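Local coordinates for protein putative oxidoreductase with NAD(P)-binding Rossmann-fold domain (Clostridium difficile, PDB 3UUW) that is a putative oxidoreductase of the Gfo/Idh/MocA family that probably binds NAD(P) in its Rossmann-fold domain, its substrate being unknown, at residues N197-S202 with S215-S220; V95-A100 with L164-I169; K5-G10 with C67-L72; F32-A37 with Y52-F57; A179-E184 with K208-N213. All blocks are in the same frame, centred on the assembly; numbering follows the deposited sequence. Where two conformers were deposited one is given.

Interaction 1 of 5, residues N197-S202 with S215-S220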
# COMPACT_ATOMS: atom_id res chain seq x y z
N ASN A 197 4.67 -0.07 -35.36
CA ASN A 197 4.22 0.72 -34.22
C ASN A 197 4.98 0.23 -32.97
O ASN A 197 5.28 -0.97 -32.87
CB ASN A 197 2.73 0.56 -33.99
CG ASN A 197 1.93 0.71 -35.27
OD1 ASN A 197 1.20 -0.20 -35.65
ND2 ASN A 197 2.10 1.83 -35.97
N LEU A 198 5.27 1.13 -32.03
CA LEU A 198 5.98 0.76 -30.80
C LEU A 198 5.11 -0.03 -29.84
O LEU A 198 4.01 0.40 -29.46
CB LEU A 198 6.46 2.02 -30.07
CG LEU A 198 7.25 1.78 -28.76
CD1 LEU A 198 8.53 1.02 -29.05
CD2 LEU A 198 7.56 3.09 -28.07
N ILE A 199 5.61 -1.20 -29.44
CA ILE A 199 4.98 -1.99 -28.37
C ILE A 199 5.75 -1.80 -27.05
O ILE A 199 5.19 -1.41 -26.02
CB ILE A 199 4.98 -3.51 -28.68
CG1 ILE A 199 4.19 -3.83 -29.95
CG2 ILE A 199 4.40 -4.30 -27.47
CD1 ILE A 199 4.38 -5.26 -30.42
N PHE A 200 7.04 -2.09 -27.10
CA PHE A 200 7.88 -2.01 -25.90
C PHE A 200 9.28 -1.58 -26.26
O PHE A 200 9.80 -1.98 -27.30
CB PHE A 200 7.90 -3.39 -25.24
CG PHE A 200 8.80 -3.49 -24.06
CD1 PHE A 200 8.36 -3.08 -22.81
CD2 PHE A 200 10.09 -3.98 -24.18
CE1 PHE A 200 9.20 -3.14 -21.69
CE2 PHE A 200 10.93 -4.04 -23.05
CZ PHE A 200 10.46 -3.64 -21.81
N VAL A 201 9.89 -0.77 -25.40
CA VAL A 201 11.27 -0.37 -25.58
C VAL A 201 11.94 -0.33 -24.23
O VAL A 201 11.32 0.06 -23.24
CB VAL A 201 11.41 1.01 -26.29
CG1 VAL A 201 10.74 2.10 -25.49
CG2 VAL A 201 12.89 1.37 -26.54
N SER A 202 13.20 -0.73 -24.20
CA SER A 202 13.99 -0.68 -22.99
C SER A 202 15.45 -0.51 -23.33
O SER A 202 15.91 -0.97 -24.38
CB SER A 202 13.78 -1.95 -22.17
OG SER A 202 14.65 -1.96 -21.06
N SER A 215 12.51 1.84 -19.32
CA SER A 215 11.50 0.93 -19.89
C SER A 215 10.14 1.58 -20.16
O SER A 215 9.62 2.33 -19.35
CB SER A 215 11.31 -0.25 -18.93
OG SER A 215 10.29 -1.14 -19.35
N MET A 216 9.54 1.23 -21.30
CA MET A 216 8.24 1.77 -21.69
C MET A 216 7.43 0.70 -22.45
O MET A 216 7.78 0.29 -23.55
CB MET A 216 8.43 3.03 -22.55
CG MET A 216 7.15 3.47 -23.31
SD MET A 216 7.30 5.07 -24.13
CE MET A 216 7.27 6.18 -22.69
N HIS A 217 6.32 0.28 -21.85
CA HIS A 217 5.39 -0.67 -22.46
C HIS A 217 4.11 0.08 -22.76
O HIS A 217 3.45 0.61 -21.86
CB HIS A 217 5.13 -1.85 -21.53
CG HIS A 217 4.35 -2.95 -22.16
ND1 HIS A 217 3.64 -3.87 -21.41
CD2 HIS A 217 4.17 -3.29 -23.45
CE1 HIS A 217 3.05 -4.73 -22.22
NE2 HIS A 217 3.35 -4.40 -23.47
N ARG A 218 3.78 0.14 -24.04
CA ARG A 218 2.63 0.87 -24.54
C ARG A 218 1.32 0.10 -24.45
O ARG A 218 0.25 0.69 -24.67
CB ARG A 218 2.86 1.25 -26.01
CG ARG A 218 4.18 1.97 -26.26
CD ARG A 218 4.23 3.35 -25.61
NE ARG A 218 3.21 4.25 -26.16
CZ ARG A 218 3.07 5.52 -25.80
NH1 ARG A 218 3.90 6.07 -24.90
NH2 ARG A 218 2.11 6.26 -26.35
N ASP A 219 1.39 -1.19 -24.14
CA ASP A 219 0.21 -2.04 -24.07
C ASP A 219 0.22 -2.80 -22.74
O ASP A 219 0.08 -4.03 -22.70
CB ASP A 219 0.18 -3.03 -25.25
CG ASP A 219 -1.20 -3.62 -25.49
OD1 ASP A 219 -2.17 -3.12 -24.89
OD2 ASP A 219 -1.34 -4.58 -26.29
N SER A 220 0.37 -2.04 -21.66
CA SER A 220 0.45 -2.56 -20.29
C SER A 220 -0.94 -2.66 -19.62
O SER A 220 -2.01 -2.61 -20.30
CB SER A 220 1.38 -1.65 -19.48
OG SER A 220 1.70 -2.20 -18.20
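The ring of Phe200 turns its edge toward the face of the His217 imidazole, an offset edge-to-face pair with centroids 6.0 Å apart and planes at 74°. His217 CB lies at the edge of the phenyl ring, in its plane, 3.7 Å from Phe200 CD1. The imidazole has the carbon of the Asp219 carbonyl and the Ser220 N over one face, both offset toward the rim, and the Ile199 O at its edge, 3.3 Å from His217 CD2. Both rings have CG anti to the backbone N, and the two side chains cross at about a right angle. Farther along the phenyl ring, Ser215 OG approaches Phe200 CE1 in one of the serine's two conformers.

The backbones form an antiparallel ladder. Val201 and Met216 are the hydrogen-bonded pair, Met216 N giving to Val201 O at 2.9 Å and Val201 N to Met216 O at 3.0 Å. Arg218 N continues it with a nearly straight bond to Ile199 O (171°). On the other face, Val201 CG1 meets Met216 CB at 3.9 Å. Beyond the paired residues, Leu198 and the bent Arg218 chain cross at about a right angle, and the guanidinium goes on to a salt bridge with Asp167.

This is the hairpin of strands 198-206 and 211-217 in the mixed sheet of the C-terminal domain. A classic beta bulge puts Ile199 and Phe200 together opposite Phe191 of strand 184-192. Helix 160-179 packs on Leu198, Val201 and Met216, whereas Val143 and Ser231 of a second subunit meet Phe200 and His217.

Interaction 2 of 5, residues V95-A100 with L164-I169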
# COMPACT_ATOMS: atom_id res chain seq x y z
N VAL A 95 9.12 25.96 -25.34
CA VAL A 95 8.41 25.02 -26.24
C VAL A 95 8.36 23.63 -25.62
O VAL A 95 9.30 23.20 -24.94
CB VAL A 95 9.11 24.99 -27.66
CG1 VAL A 95 10.52 24.41 -27.56
CG2 VAL A 95 8.32 24.22 -28.63
N ASP A 96 7.26 22.91 -25.84
CA ASP A 96 7.20 21.51 -25.42
C ASP A 96 8.21 20.68 -26.19
O ASP A 96 8.64 21.04 -27.31
CB ASP A 96 5.81 20.95 -25.59
CG ASP A 96 4.90 21.39 -24.48
OD1 ASP A 96 5.22 21.12 -23.28
OD2 ASP A 96 3.88 22.02 -24.80
N LYS A 97 8.61 19.57 -25.58
CA LYS A 97 9.56 18.67 -26.20
C LYS A 97 8.93 17.96 -27.40
O LYS A 97 7.70 17.84 -27.46
CB LYS A 97 10.12 17.66 -25.18
CG LYS A 97 9.14 16.88 -24.26
CD LYS A 97 8.29 15.85 -24.99
CE LYS A 97 6.88 16.32 -25.17
NZ LYS A 97 6.08 15.42 -26.03
N PRO A 98 9.74 17.59 -28.39
CA PRO A 98 11.16 17.89 -28.54
C PRO A 98 11.31 19.29 -29.16
O PRO A 98 10.33 19.84 -29.70
CB PRO A 98 11.63 16.82 -29.50
CG PRO A 98 10.49 16.64 -30.40
CD PRO A 98 9.25 16.79 -29.53
N LEU A 99 12.50 19.85 -29.12
CA LEU A 99 12.74 21.20 -29.65
C LEU A 99 12.26 21.30 -31.10
O LEU A 99 11.41 22.13 -31.43
CB LEU A 99 14.23 21.51 -29.56
CG LEU A 99 14.71 22.85 -30.10
CD1 LEU A 99 13.81 23.99 -29.61
CD2 LEU A 99 16.17 23.11 -29.69
N ALA A 100 12.78 20.43 -31.96
CA ALA A 100 12.36 20.39 -33.35
C ALA A 100 12.28 18.94 -33.86
O ALA A 100 12.66 18.01 -33.16
CB ALA A 100 13.31 21.24 -34.20
N LEU A 164 8.82 7.34 -29.82
CA LEU A 164 10.05 7.49 -29.06
C LEU A 164 10.39 8.97 -28.77
O LEU A 164 10.63 9.32 -27.64
CB LEU A 164 11.21 6.82 -29.80
CG LEU A 164 11.20 5.29 -29.90
CD1 LEU A 164 12.42 4.82 -30.69
CD2 LEU A 164 11.13 4.62 -28.51
N ILE A 165 10.35 9.79 -29.81
CA ILE A 165 10.69 11.20 -29.71
C ILE A 165 9.69 12.01 -28.89
O ILE A 165 10.05 12.98 -28.23
CB ILE A 165 10.81 11.84 -31.12
CG1 ILE A 165 11.93 11.17 -31.91
CG2 ILE A 165 11.09 13.31 -31.01
CD1 ILE A 165 13.30 11.40 -31.30
N ASP A 166 8.43 11.57 -28.92
CA ASP A 166 7.31 12.26 -28.28
C ASP A 166 7.12 11.89 -26.82
O ASP A 166 6.75 12.74 -26.01
CB ASP A 166 6.02 11.92 -29.04
CG ASP A 166 4.84 12.76 -28.60
OD1 ASP A 166 4.97 14.01 -28.53
OD2 ASP A 166 3.76 12.18 -28.36
N ASP A 167 7.36 10.62 -26.48
CA ASP A 167 7.08 10.15 -25.13
C ASP A 167 8.24 9.46 -24.43
O ASP A 167 8.54 9.78 -23.29
CB ASP A 167 5.86 9.24 -25.13
CG ASP A 167 5.21 9.14 -23.75
OD1 ASP A 167 5.65 9.83 -22.80
OD2 ASP A 167 4.24 8.36 -23.62
N TYR A 168 8.93 8.54 -25.10
CA TYR A 168 10.08 7.89 -24.48
C TYR A 168 11.16 8.91 -24.14
O TYR A 168 11.98 8.67 -23.24
CB TYR A 168 10.65 6.82 -25.38
CG TYR A 168 11.66 5.88 -24.77
CD1 TYR A 168 11.39 5.17 -23.59
CD2 TYR A 168 12.84 5.60 -25.41
CE1 TYR A 168 12.32 4.26 -23.05
CE2 TYR A 168 13.79 4.69 -24.88
CZ TYR A 168 13.51 4.01 -23.71
OH TYR A 168 14.43 3.09 -23.23
N ILE A 169 11.14 10.04 -24.82
CA ILE A 169 12.11 11.11 -24.59
C ILE A 169 12.06 11.56 -23.13
O ILE A 169 13.09 11.96 -22.57
CB ILE A 169 11.90 12.31 -25.56
CG1 ILE A 169 13.11 13.24 -25.56
CG2 ILE A 169 10.61 13.08 -25.21
CD1 ILE A 169 13.04 14.29 -26.67
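Lys97 reaches across to helix 160-179 and meets it with most of its length. From CB the chain turns sharply: Lys97 CG sits between the backbone N and the carbonyl carbon (chi1 49°), 4.2 Å from Ile169 CG2. Lys97 CD is closer, 3.6 Å from Ile169 CG2, and also approaches the Asp166 O. Lys97 CE stays beside the same carbonyl, 3.7 Å from Asp166 O. Lys97 NZ then closes on the helix twice, with a hydrogen bond to Asp166 O of 2.8 Å, in the carbonyl plane on a lone pair, and a salt bridge to Asp166 OD1 at 3.1 Å. NZ thus grips backbone and side chain of a single residue, while the aliphatic part slides past Ile169 in the opposite direction.

Pro98, joined to Lys97 by a cis peptide, supplies the apolar half. Pro98 CG lies against Ile165 CG2; the apparent tightness (3.4 Å) is doubtful, since Ile165 has two conformers. Pro98 CB meets Ile169 CD1 at 4.0 Å.

The contact joins the loop after strand 92-95 of the Rossmann fold to a helix of the C-terminal domain, so it bridges the two domains. A Lys-Pro pair after this strand is a hallmark of Gfo/Idh/MocA oxidoreductases, in whose relatives the lysine lies in the cleft between the domains and probably serves the active site; the position of Lys97 is consistent with such a role.

Interaction 3 of 5, residues K5-G10 with C67-L72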
# COMPACT_ATOMS: atom_id res chain seq x y z
N LYS A 5 3.04 44.96 -16.12
CA LYS A 5 4.29 44.42 -15.50
C LYS A 5 5.42 44.43 -16.51
O LYS A 5 5.21 44.68 -17.70
CB LYS A 5 4.07 43.01 -14.98
CG LYS A 5 3.03 42.95 -13.89
CD LYS A 5 2.29 41.65 -13.94
CE LYS A 5 1.04 41.70 -13.10
NZ LYS A 5 0.14 40.57 -13.46
N ASN A 6 6.62 44.15 -16.01
CA ASN A 6 7.82 44.18 -16.83
C ASN A 6 7.75 43.19 -17.99
O ASN A 6 8.02 43.54 -19.13
CB ASN A 6 9.05 43.89 -15.95
CG ASN A 6 10.35 43.84 -16.74
OD1 ASN A 6 11.17 42.92 -16.57
ND2 ASN A 6 10.56 44.82 -17.61
N ILE A 7 7.39 41.95 -17.69
CA ILE A 7 7.45 40.91 -18.70
C ILE A 7 6.09 40.67 -19.37
O ILE A 7 5.09 40.46 -18.70
CB ILE A 7 7.99 39.59 -18.11
CG1 ILE A 7 9.43 39.78 -17.61
CG2 ILE A 7 7.89 38.46 -19.15
CD1 ILE A 7 9.97 38.61 -16.84
N LYS A 8 6.08 40.70 -20.70
CA LYS A 8 4.89 40.48 -21.51
C LYS A 8 4.97 39.08 -22.12
O LYS A 8 5.93 38.76 -22.82
CB LYS A 8 4.80 41.52 -22.63
CG LYS A 8 4.67 42.98 -22.14
CD LYS A 8 4.45 43.97 -23.30
CE LYS A 8 2.97 44.05 -23.73
NZ LYS A 8 2.75 44.67 -25.10
N MET A 9 3.97 38.25 -21.86
CA MET A 9 3.96 36.88 -22.37
C MET A 9 2.76 36.64 -23.27
O MET A 9 1.66 37.15 -23.02
CB MET A 9 3.93 35.91 -21.17
CG MET A 9 3.95 34.39 -21.48
SD MET A 9 2.35 33.70 -21.94
CE MET A 9 1.51 33.75 -20.36
N GLY A 10 2.98 35.84 -24.32
CA GLY A 10 1.92 35.39 -25.20
C GLY A 10 2.00 33.88 -25.27
O GLY A 10 3.04 33.29 -24.98
N CYS A 67 5.05 40.97 -27.41
CA CYS A 67 5.49 40.13 -26.28
C CYS A 67 7.00 40.13 -26.12
O CYS A 67 7.73 40.41 -27.07
CB CYS A 67 5.04 38.68 -26.52
SG CYS A 67 3.27 38.45 -26.50
N ASP A 68 7.46 39.82 -24.91
CA ASP A 68 8.88 39.60 -24.63
C ASP A 68 9.20 38.10 -24.71
O ASP A 68 10.36 37.72 -24.92
CB ASP A 68 9.25 40.13 -23.24
CG ASP A 68 8.98 41.60 -23.09
OD1 ASP A 68 9.50 42.38 -23.91
OD2 ASP A 68 8.27 42.01 -22.11
N CYS A 69 8.18 37.27 -24.53
CA CYS A 69 8.36 35.82 -24.53
C CYS A 69 7.07 35.12 -24.93
O CYS A 69 5.97 35.68 -24.81
CB CYS A 69 8.84 35.34 -23.16
SG CYS A 69 7.62 35.50 -21.81
N ILE A 70 7.23 33.88 -25.39
CA ILE A 70 6.13 33.07 -25.87
C ILE A 70 6.25 31.65 -25.34
O ILE A 70 7.34 31.07 -25.35
CB ILE A 70 6.15 32.99 -27.41
CG1 ILE A 70 5.96 34.38 -28.05
CG2 ILE A 70 5.10 31.97 -27.94
CD1 ILE A 70 4.56 34.91 -28.03
N PHE A 71 5.11 31.12 -24.88
CA PHE A 71 4.93 29.69 -24.59
C PHE A 71 4.31 29.09 -25.85
O PHE A 71 3.23 29.51 -26.29
CB PHE A 71 4.02 29.46 -23.36
CG PHE A 71 4.73 29.60 -22.05
CD1 PHE A 71 5.03 30.84 -21.53
CD2 PHE A 71 5.07 28.48 -21.32
CE1 PHE A 71 5.68 30.97 -20.33
CE2 PHE A 71 5.73 28.60 -20.11
CZ PHE A 71 6.03 29.83 -19.62
N LEU A 72 5.04 28.17 -26.47
CA LEU A 72 4.65 27.53 -27.72
C LEU A 72 4.28 26.06 -27.50
O LEU A 72 5.10 25.24 -27.08
CB LEU A 72 5.82 27.62 -28.71
CG LEU A 72 5.62 26.94 -30.04
CD1 LEU A 72 4.48 27.56 -30.82
CD2 LEU A 72 6.93 27.04 -30.83
O HOH W 1 9.65 44.01 -20.98
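Lys8 O accepts from two successive amides, Asp68 N at 2.8 Å and Cys69 N at 3.2 Å, where strands 8-12 and 69-72 begin to run parallel in the Rossmann-type sheet. Gly10 carries the ladder on: its N gives to Cys69 O, and its O accepts from Phe71 N.

Asp68 returns a side-chain bond. Its OD2 takes Lys8 N at 2.9 Å on the anti side, 21° out of the carboxylate plane. A water that donates to both Asn6 O and Asp68 OD2 lies next to this bond. The Lys8 chain leads away, its NZ bound to Lys66 O.

On one face of the sheet Met9, Cys69 and Phe71 pack together. Met9 CB and Cys69 SG touch at 3.8 Å, and Met9 SD stands obliquely to the Phe71 ring in a Met-aromatic contact. Helix 269-281 covers Cys69 and Phe71 here, Phe276 meeting the Phe71 ring edge-to-face. On the other face, Gly10 has Cys67 SG beside its backbone, 3.4 Å from Gly10 N. Met9 CG reaches the edge of the Phe71 ring, 3.7 Å from Phe71 CD1.

Interaction 4 of 5, residues F32-A37 with Y52-F57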
# COMPACT_ATOMS: atom_id res chain seq x y z
N PHE A 32 3.89 38.36 -14.73
CA PHE A 32 3.94 38.83 -16.10
C PHE A 32 2.57 39.29 -16.52
O PHE A 32 1.57 39.04 -15.82
CB PHE A 32 4.40 37.70 -17.05
CG PHE A 32 3.57 36.45 -16.93
CD1 PHE A 32 2.34 36.34 -17.55
CD2 PHE A 32 4.02 35.39 -16.15
CE1 PHE A 32 1.57 35.20 -17.40
CE2 PHE A 32 3.25 34.25 -16.00
CZ PHE A 32 2.02 34.16 -16.61
N GLU A 33 2.52 39.99 -17.64
CA GLU A 33 1.26 40.35 -18.26
C GLU A 33 0.97 39.32 -19.35
O GLU A 33 1.83 39.08 -20.20
CB GLU A 33 1.34 41.74 -18.90
CG GLU A 33 0.02 42.22 -19.47
CD GLU A 33 0.10 43.55 -20.21
OE1 GLU A 33 1.21 44.08 -20.42
OE2 GLU A 33 -0.98 44.05 -20.60
N PHE A 34 -0.22 38.72 -19.32
CA PHE A 34 -0.66 37.75 -20.34
C PHE A 34 -1.28 38.58 -21.48
O PHE A 34 -2.47 38.91 -21.47
CB PHE A 34 -1.66 36.74 -19.75
CG PHE A 34 -1.74 35.43 -20.52
CD1 PHE A 34 -1.56 35.37 -21.89
CD2 PHE A 34 -2.05 34.26 -19.85
CE1 PHE A 34 -1.66 34.14 -22.57
CE2 PHE A 34 -2.16 33.05 -20.53
CZ PHE A 34 -1.95 32.99 -21.89
N VAL A 35 -0.42 38.97 -22.42
CA VAL A 35 -0.80 39.88 -23.50
C VAL A 35 -1.84 39.33 -24.45
O VAL A 35 -2.73 40.08 -24.90
CB VAL A 35 0.47 40.28 -24.30
CG1 VAL A 35 0.10 41.01 -25.61
CG2 VAL A 35 1.37 41.12 -23.43
N GLY A 36 -1.74 38.05 -24.78
CA GLY A 36 -2.66 37.45 -25.72
C GLY A 36 -2.29 36.05 -26.11
O GLY A 36 -1.29 35.50 -25.65
N ALA A 37 -3.11 35.48 -26.99
CA ALA A 37 -2.89 34.13 -27.43
C ALA A 37 -3.36 33.95 -28.87
O ALA A 37 -4.26 34.64 -29.33
CB ALA A 37 -3.64 33.14 -26.50
N TYR A 52 -10.89 32.95 -20.54
CA TYR A 52 -9.88 33.46 -19.63
C TYR A 52 -9.65 34.98 -19.67
O TYR A 52 -8.76 35.49 -18.97
CB TYR A 52 -8.55 32.80 -19.92
CG TYR A 52 -8.43 31.36 -19.52
CD1 TYR A 52 -8.42 30.99 -18.19
CD2 TYR A 52 -8.26 30.36 -20.48
CE1 TYR A 52 -8.27 29.68 -17.81
CE2 TYR A 52 -8.09 29.04 -20.12
CZ TYR A 52 -8.09 28.71 -18.77
OH TYR A 52 -7.94 27.40 -18.37
N ARG A 53 -10.44 35.68 -20.48
CA ARG A 53 -10.35 37.13 -20.62
C ARG A 53 -8.98 37.56 -21.12
O ARG A 53 -8.40 38.53 -20.63
CB ARG A 53 -10.71 37.84 -19.32
CG ARG A 53 -12.16 37.61 -18.87
CD ARG A 53 -12.33 37.88 -17.34
NE ARG A 53 -11.43 37.00 -16.60
CZ ARG A 53 -11.67 35.71 -16.33
NH1 ARG A 53 -12.80 35.13 -16.70
NH2 ARG A 53 -10.75 35.00 -15.68
N ILE A 54 -8.49 36.81 -22.09
CA ILE A 54 -7.23 37.07 -22.74
C ILE A 54 -7.56 37.61 -24.13
O ILE A 54 -8.57 37.23 -24.73
CB ILE A 54 -6.39 35.78 -22.89
CG1 ILE A 54 -6.02 35.20 -21.52
CG2 ILE A 54 -5.09 36.08 -23.62
CD1 ILE A 54 -5.40 33.80 -21.61
N MET A 55 -6.70 38.48 -24.63
CA MET A 55 -6.88 39.08 -25.95
C MET A 55 -6.49 38.07 -27.03
O MET A 55 -5.38 37.56 -27.02
CB MET A 55 -6.00 40.33 -26.08
CG MET A 55 -6.08 41.04 -27.42
SD MET A 55 -7.71 41.71 -27.77
CE MET A 55 -7.88 42.89 -26.44
N PRO A 56 -7.41 37.77 -27.97
CA PRO A 56 -7.04 36.89 -29.08
C PRO A 56 -6.27 37.66 -30.16
O PRO A 56 -6.62 38.82 -30.46
CB PRO A 56 -8.38 36.42 -29.63
CG PRO A 56 -9.33 37.49 -29.29
CD PRO A 56 -8.83 38.15 -28.02
N PHE A 57 -5.25 37.04 -30.73
CA PHE A 57 -4.48 37.63 -31.83
C PHE A 57 -4.70 36.82 -33.11
O PHE A 57 -4.98 35.62 -33.07
CB PHE A 57 -2.99 37.71 -31.47
CG PHE A 57 -2.63 38.90 -30.61
CD1 PHE A 57 -3.03 38.98 -29.29
CD2 PHE A 57 -1.91 39.96 -31.14
CE1 PHE A 57 -2.71 40.08 -28.51
CE2 PHE A 57 -1.58 41.07 -30.37
CZ PHE A 57 -1.98 41.13 -29.05
O HOH W 2 -4.84 39.55 -22.53
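Residues 34-37 and 54-57 run 44° apart and are joined by a single backbone bridge at Ala37 and Pro56, with Ala37 N giving to Met55 O at 3.1 Å and Phe57 N to Ala37 O at 2.9 Å. A water extends the link, accepting from Met55 N and donating to Phe34 O and, weakly, to Val35 O.

Ile54 divides its branches between two partners. Ile54 CD1 stands over one face of the Phe34 ring, 3.6 Å from the centroid and 16° off the normal, a CH-pi contact; Ile54 CG2, anti to the backbone N, packs on Gly36 CA at 3.5 Å. Phe57 comes at Gly36 as well, bringing Phe57 CE1 to 3.8 Å from Gly36 CA, with Val35 O at the edge of its ring. Phe57 CZ meets Val35 CG1 at 4.0 Å. Gly36 CA also lies 3.0 Å from Met55 O.

After strand 33-38 and helix 42-52, a beta-alpha unit of the Rossmann fold ending in a Schellman motif at Arg53, the chain comes back along the strand. Strand 8-12 lies beside strand 33-38, helix 16-26 packs on Phe34 through Leu23, and Arg53 of a third subunit reaches Phe34 and Ile54.

Interaction 5 of 5, residues A179-E184 with K208-N213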
# COMPACT_ATOMS: atom_id res chain seq x y z
N ALA A 179 21.59 10.78 -14.13
CA ALA A 179 22.93 10.22 -14.26
C ALA A 179 23.96 11.28 -13.89
O ALA A 179 24.91 10.99 -13.19
CB ALA A 179 23.19 9.73 -15.67
N ASN A 180 23.76 12.49 -14.39
CA ASN A 180 24.71 13.58 -14.20
C ASN A 180 26.15 13.15 -14.52
O ASN A 180 27.11 13.65 -13.95
CB ASN A 180 24.62 14.14 -12.78
CG ASN A 180 25.27 15.51 -12.65
OD1 ASN A 180 25.18 16.33 -13.57
ND2 ASN A 180 25.92 15.76 -11.52
N GLU A 181 26.27 12.21 -15.45
CA GLU A 181 27.57 11.73 -15.94
C GLU A 181 27.32 11.14 -17.31
O GLU A 181 26.17 10.87 -17.66
CB GLU A 181 28.19 10.67 -15.00
CG GLU A 181 27.44 9.32 -14.90
CD GLU A 181 28.18 8.28 -14.04
OE1 GLU A 181 27.58 7.23 -13.69
OE2 GLU A 181 29.37 8.52 -13.72
N ASP A 182 28.38 10.96 -18.09
CA ASP A 182 28.24 10.40 -19.42
C ASP A 182 27.77 8.95 -19.32
O ASP A 182 28.19 8.22 -18.41
CB ASP A 182 29.57 10.43 -20.17
CG ASP A 182 30.08 11.84 -20.42
OD1 ASP A 182 29.25 12.76 -20.59
OD2 ASP A 182 31.31 12.03 -20.48
N VAL A 183 26.93 8.54 -20.25
CA VAL A 183 26.46 7.16 -20.28
C VAL A 183 26.53 6.61 -21.69
O VAL A 183 26.58 7.35 -22.67
CB VAL A 183 25.02 7.04 -19.72
CG1 VAL A 183 24.96 7.52 -18.28
CG2 VAL A 183 24.04 7.81 -20.60
N GLU A 184 26.57 5.28 -21.78
CA GLU A 184 26.62 4.56 -23.03
C GLU A 184 25.53 3.50 -23.04
O GLU A 184 25.31 2.86 -22.02
CB GLU A 184 27.97 3.84 -23.15
CG GLU A 184 29.19 4.75 -23.24
CD GLU A 184 29.42 5.31 -24.63
OE1 GLU A 184 28.43 5.53 -25.37
OE2 GLU A 184 30.60 5.53 -24.99
N LYS A 208 30.01 5.34 -15.29
CA LYS A 208 31.15 4.85 -14.51
C LYS A 208 30.73 4.26 -13.17
O LYS A 208 31.27 3.24 -12.74
CB LYS A 208 32.15 5.98 -14.19
CG LYS A 208 33.18 6.25 -15.26
CD LYS A 208 34.18 7.30 -14.77
CE LYS A 208 35.40 7.42 -15.68
NZ LYS A 208 36.40 8.39 -15.12
N ASN A 209 29.77 4.91 -12.53
CA ASN A 209 29.38 4.59 -11.15
C ASN A 209 28.14 3.71 -11.01
O ASN A 209 27.97 3.01 -10.01
CB ASN A 209 29.17 5.90 -10.38
CG ASN A 209 30.42 6.77 -10.36
OD1 ASN A 209 31.52 6.30 -10.08
ND2 ASN A 209 30.24 8.06 -10.67
N PHE A 210 27.25 3.79 -11.99
CA PHE A 210 26.02 2.99 -11.97
C PHE A 210 25.35 3.02 -13.34
O PHE A 210 25.73 3.82 -14.21
CB PHE A 210 25.05 3.49 -10.88
CG PHE A 210 24.66 4.95 -11.02
CD1 PHE A 210 23.56 5.32 -11.78
CD2 PHE A 210 25.38 5.94 -10.36
CE1 PHE A 210 23.18 6.67 -11.89
CE2 PHE A 210 25.00 7.29 -10.47
CZ PHE A 210 23.91 7.64 -11.23
N SER A 211 24.35 2.18 -13.51
CA SER A 211 23.59 2.12 -14.74
C SER A 211 22.14 2.53 -14.50
O SER A 211 21.63 2.45 -13.38
CB SER A 211 23.57 0.70 -15.30
OG SER A 211 24.90 0.29 -15.63
N ILE A 212 21.49 2.98 -15.57
CA ILE A 212 20.09 3.31 -15.53
C ILE A 212 19.36 2.35 -16.45
O ILE A 212 19.80 2.12 -17.58
CB ILE A 212 19.78 4.75 -16.00
CG1 ILE A 212 20.55 5.78 -15.18
CG2 ILE A 212 18.27 5.00 -15.90
CD1 ILE A 212 21.95 6.08 -15.71
N ASN A 213 18.29 1.78 -15.95
CA ASN A 213 17.45 0.90 -16.74
C ASN A 213 16.16 1.59 -17.03
O ASN A 213 15.39 1.87 -16.11
CB ASN A 213 17.22 -0.40 -15.98
CG ASN A 213 18.51 -1.06 -15.59
OD1 ASN A 213 19.22 -1.57 -16.46
ND2 ASN A 213 18.86 -1.02 -14.31
O HOH W 3 30.30 7.97 -17.02
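The turn from Ala179 to Val183 passes the start of strand 211-217 without pairing with it, the nearest CA atoms, those of Ala179 and Ile212, being 7.6 Å apart. One weak direct bond joins the backbone of 208-213 to a side chain opposite: Asn209 N points to Glu181 OE1 at 3.4 Å. A water makes a second link, donating to Asp182 O and accepting from Lys208 N.

Glu181 carries most of the polar contact. Its CG lies between the backbone N and the carbonyl carbon (chi1 67°), and the chain is extended beyond it, bringing the carboxylate to the turn at Lys208 and Asn209. There the planes of the carboxylate and the Asn209 amide are turned only 19° against each other, with Glu181 OE2 3.2 Å from Asn209 ND2 but at a poor angle for bonding. Glu181 OE1 also stands over one face of the Phe210 ring, offset toward the rim.

The contact lies in the C-terminal alpha/beta domain, where helix 160-179 ends, Asn180 leaves helical geometry with positive phi, and the chain turns into strand 184-192, outermost within the chain.

Beside the polar contacts, Phe210 CZ approaches Ala179 O at 4.0 Å. In one of its two conformers Ile212 brings CD1 to 3.9 Å from Ala179 CB and near Val183 CG1, while Ala175 and Leu176 of the helix extend this apolar patch.

Overall arrangement
Interactions 3 and 4 share the Rossmann sheet, where strands 8-12 and 33-38 are neighbours: interaction 3 is a buried parallel ladder, interaction 4 a partly buried single bridge at the strand outermost within the chain. Interactions 1 and 5 belong to the mixed sheet of the other domain and share strand 211-217; the first is a buried antiparallel hairpin with an edge-to-face aromatic pair, the second a more exposed turn held by a weak bond, a water and apolar contacts. Interaction 2 stands between the domains and combines a salt bridge and a hydrogen bond with apolar contacts. It touches interaction 1 through Arg218 and Asp167, and interaction 3 through Val95 and Leu72.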